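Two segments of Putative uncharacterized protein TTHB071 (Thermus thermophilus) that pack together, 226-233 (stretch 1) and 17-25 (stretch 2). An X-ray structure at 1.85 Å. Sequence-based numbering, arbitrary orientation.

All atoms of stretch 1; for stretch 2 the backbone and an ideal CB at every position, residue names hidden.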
# COMPACT_ATOMS: atom_id res chain seq x y z
N GLU A 226 10.93 9.57 8.34
CA GLU A 226 11.39 10.33 9.50
C GLU A 226 10.37 10.15 10.62
O GLU A 226 9.36 9.48 10.42
CB GLU A 226 11.54 11.81 9.12
CG GLU A 226 10.40 12.41 8.23
CD GLU A 226 10.79 13.73 7.52
OE1 GLU A 226 11.99 14.10 7.56
OE2 GLU A 226 9.92 14.40 6.93
N ASP A 227 10.61 10.74 11.80
CA ASP A 227 9.61 10.69 12.85
C ASP A 227 8.25 11.16 12.36
O ASP A 227 8.13 12.25 11.83
CB ASP A 227 9.99 11.55 14.06
CG ASP A 227 9.07 11.28 15.23
OD1 ASP A 227 9.31 10.28 15.97
OD2 ASP A 227 8.07 12.02 15.38
N PRO A 228 7.20 10.34 12.56
CA PRO A 228 5.90 10.67 11.98
C PRO A 228 5.04 11.65 12.77
O PRO A 228 3.94 11.99 12.32
CB PRO A 228 5.20 9.30 11.91
CG PRO A 228 5.80 8.51 13.05
CD PRO A 228 7.18 9.08 13.31
N GLU A 229 5.51 12.14 13.92
CA GLU A 229 4.63 13.03 14.70
C GLU A 229 4.11 14.22 13.90
O GLU A 229 2.92 14.54 14.00
CB GLU A 229 5.26 13.52 16.01
CG GLU A 229 4.18 14.11 16.92
CD GLU A 229 4.72 14.69 18.18
OE1 GLU A 229 5.62 14.09 18.79
OE2 GLU A 229 4.21 15.77 18.57
N ALA A 230 4.96 14.88 13.13
CA ALA A 230 4.50 16.05 12.36
C ALA A 230 3.32 15.72 11.43
O ALA A 230 2.46 16.56 11.20
CB ALA A 230 5.65 16.68 11.58
N SER A 231 3.29 14.50 10.88
CA SER A 231 2.17 14.11 10.01
C SER A 231 0.88 13.89 10.80
O SER A 231 -0.20 14.28 10.36
CB SER A 231 2.49 12.86 9.18
OG SER A 231 3.57 13.12 8.32
N LEU A 232 1.00 13.25 11.96
CA LEU A 232 -0.16 13.07 12.83
C LEU A 232 -0.77 14.42 13.24
O LEU A 232 -2.01 14.60 13.22
CB LEU A 232 0.23 12.19 14.03
CG LEU A 232 -0.91 11.72 14.94
CD1 LEU A 232 -2.13 11.16 14.14
CD2 LEU A 232 -0.36 10.69 15.94
N ALA A 233 0.10 15.38 13.57
CA ALA A 233 -0.30 16.75 13.91
C ALA A 233 -0.95 17.47 12.73
O ALA A 233 -1.90 18.23 12.92
CB ALA A 233 0.91 17.55 14.44
N UNK A 17 7.84 0.89 19.90
CA UNK A 17 7.70 1.86 20.99
C UNK A 17 7.07 3.17 20.52
O UNK A 17 6.25 3.75 21.24
CB UNK A 17 9.07 2.14 21.62
N UNK A 18 7.43 3.62 19.33
CA UNK A 18 6.92 4.88 18.78
C UNK A 18 5.42 4.80 18.45
O UNK A 18 4.70 5.79 18.61
CB UNK A 18 7.71 5.26 17.52
N UNK A 19 4.98 3.62 18.00
CA UNK A 19 3.57 3.32 17.73
C UNK A 19 2.70 3.45 18.96
O UNK A 19 1.62 4.05 18.92
CB UNK A 19 3.43 1.91 17.16
N UNK A 20 3.16 2.83 20.04
CA UNK A 20 2.49 2.84 21.33
C UNK A 20 2.31 4.29 21.77
O UNK A 20 1.20 4.72 22.10
CB UNK A 20 3.28 2.04 22.37
N UNK A 21 3.41 5.03 21.73
CA UNK A 21 3.49 6.39 22.27
C UNK A 21 2.62 7.38 21.53
O UNK A 21 2.12 8.33 22.13
CB UNK A 21 4.94 6.88 22.24
N UNK A 22 2.41 7.14 20.23
CA UNK A 22 1.58 8.03 19.45
C UNK A 22 0.16 7.48 19.23
O UNK A 22 -0.66 8.16 18.63
CB UNK A 22 2.25 8.30 18.10
N UNK A 23 -0.10 6.27 19.71
CA UNK A 23 -1.40 5.61 19.54
C UNK A 23 -1.71 5.27 18.09
O UNK A 23 -2.85 5.38 17.64
CB UNK A 23 -2.51 6.50 20.10
N UNK A 24 -0.67 4.88 17.36
CA UNK A 24 -0.83 4.53 15.95
C UNK A 24 -1.05 3.04 15.74
O UNK A 24 -0.60 2.18 16.52
CB UNK A 24 0.40 4.98 15.16
N UNK A 25 -1.77 2.73 14.66
CA UNK A 25 -1.85 1.36 14.18
C UNK A 25 -0.58 1.02 13.38
O UNK A 25 0.38 1.81 13.33
CB UNK A 25 -3.10 1.16 13.33

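Position 17 has helical backbone angles, and its ideal CB has nothing of stretch 1 within 5.5 Å. Stretch 1 sets no requirement, and many side chains would fit. It is Pro17, without contact here.

At position 18 the CA-to-CB bond points toward stretch 1. The ideal CB lies 5.5 Å from Asp227 OD1, and the Glu229 carboxylate lies farther along the same side. Two acidic groups and a gap to cross favour a long basic side chain. Lysine or arginine would suit, and a shorter donor might not span the distance. The residue is Arg18. Its NE donates to Asp227 OD1 at 2.6 Å, and its NH2 donates to Asp227 OD2 at 3.0 Å, both as part of a salt bridge. NH2 also reaches Glu229 OE1 at 3.3 Å, a second salt bridge with a weak hydrogen bond. Asp227 OD1 and Glu229 OE1 lie at the edge of the guanidinium, near its plane, where its N-H groups point. Asp227 OD2 has a second task: it accepts from Glu229 N at 2.9 Å and caps the helix that follows.

At position 19 CA-to-CB points away from stretch 1, which leaves the choice open. It is Leu19, without contact here.

Positions 20 and 21 are helical and out of reach, so stretch 1 does not discriminate. They are Gln20 and Ala21.

Position 22 points toward stretch 1. Its ideal CB is 4.1 Å from Leu232 CD2, with the Pro228 ring and the aliphatic part of Glu229 nearby. A medium-sized apolar side chain suits this surface; leucine, isoleucine or methionine are all plausible. The residue is Leu22. Its CD1 meets Pro228 CG at 4.1 Å, and its CD2 lies 3.9 Å from Glu229 CG. Leu232 CD2 packs against its CB at 4.1 Å.

Position 23 has a phi of 66° and a psi of 37°. Positive phi favours glycine, with asparagine a common alternative. Gly23 completes a Schellman motif: Gly23 N bonds to Gln20 O at 3.1 Å, and N of position 24 bonds to Leu19 O at 2.9 Å.

Position 24 again points toward stretch 1, but its ideal CB has no atom of it within 5.5 Å. Leu232 and Pro228 offer apolar surface beyond, so a branched or long apolar side chain could reach them. Leu24 does so: its CD2 is 3.9 Å from Leu232 CD2, and its CD1 is 4.4 Å from Pro228 CG.

Position 25 is extended and out of reach. It is Gly25.

Stretch 2 (17-25) PRLQALGLG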
# COMPACT_ATOMS: atom_id res chain seq x y z
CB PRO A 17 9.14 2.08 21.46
CG PRO A 17 9.83 0.80 21.12
CD PRO A 17 9.22 0.39 19.81
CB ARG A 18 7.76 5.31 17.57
CG ARG A 18 7.64 6.78 17.20
CD ARG A 18 8.27 7.71 18.25
NE ARG A 18 8.06 9.12 17.90
CZ ARG A 18 7.43 10.02 18.66
NH1 ARG A 18 6.94 9.69 19.86
NH2 ARG A 18 7.29 11.27 18.22
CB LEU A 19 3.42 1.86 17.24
CG LEU A 19 3.82 1.47 15.84
CD1 LEU A 19 3.26 0.11 15.54
CD2 LEU A 19 3.27 2.49 14.88
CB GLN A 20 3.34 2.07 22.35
CG GLN A 20 2.55 1.37 23.46
CD GLN A 20 1.41 0.51 22.91
OE1 GLN A 20 1.63 -0.41 22.11
NE2 GLN A 20 0.19 0.82 23.34
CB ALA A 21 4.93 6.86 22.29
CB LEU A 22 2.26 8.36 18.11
CG LEU A 22 3.57 9.17 18.14
CD1 LEU A 22 4.29 9.02 16.81
CD2 LEU A 22 3.33 10.66 18.48
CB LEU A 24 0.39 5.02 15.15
CG LEU A 24 0.57 6.54 15.04
CD1 LEU A 24 1.90 6.86 14.41
CD2 LEU A 24 -0.55 7.18 14.23
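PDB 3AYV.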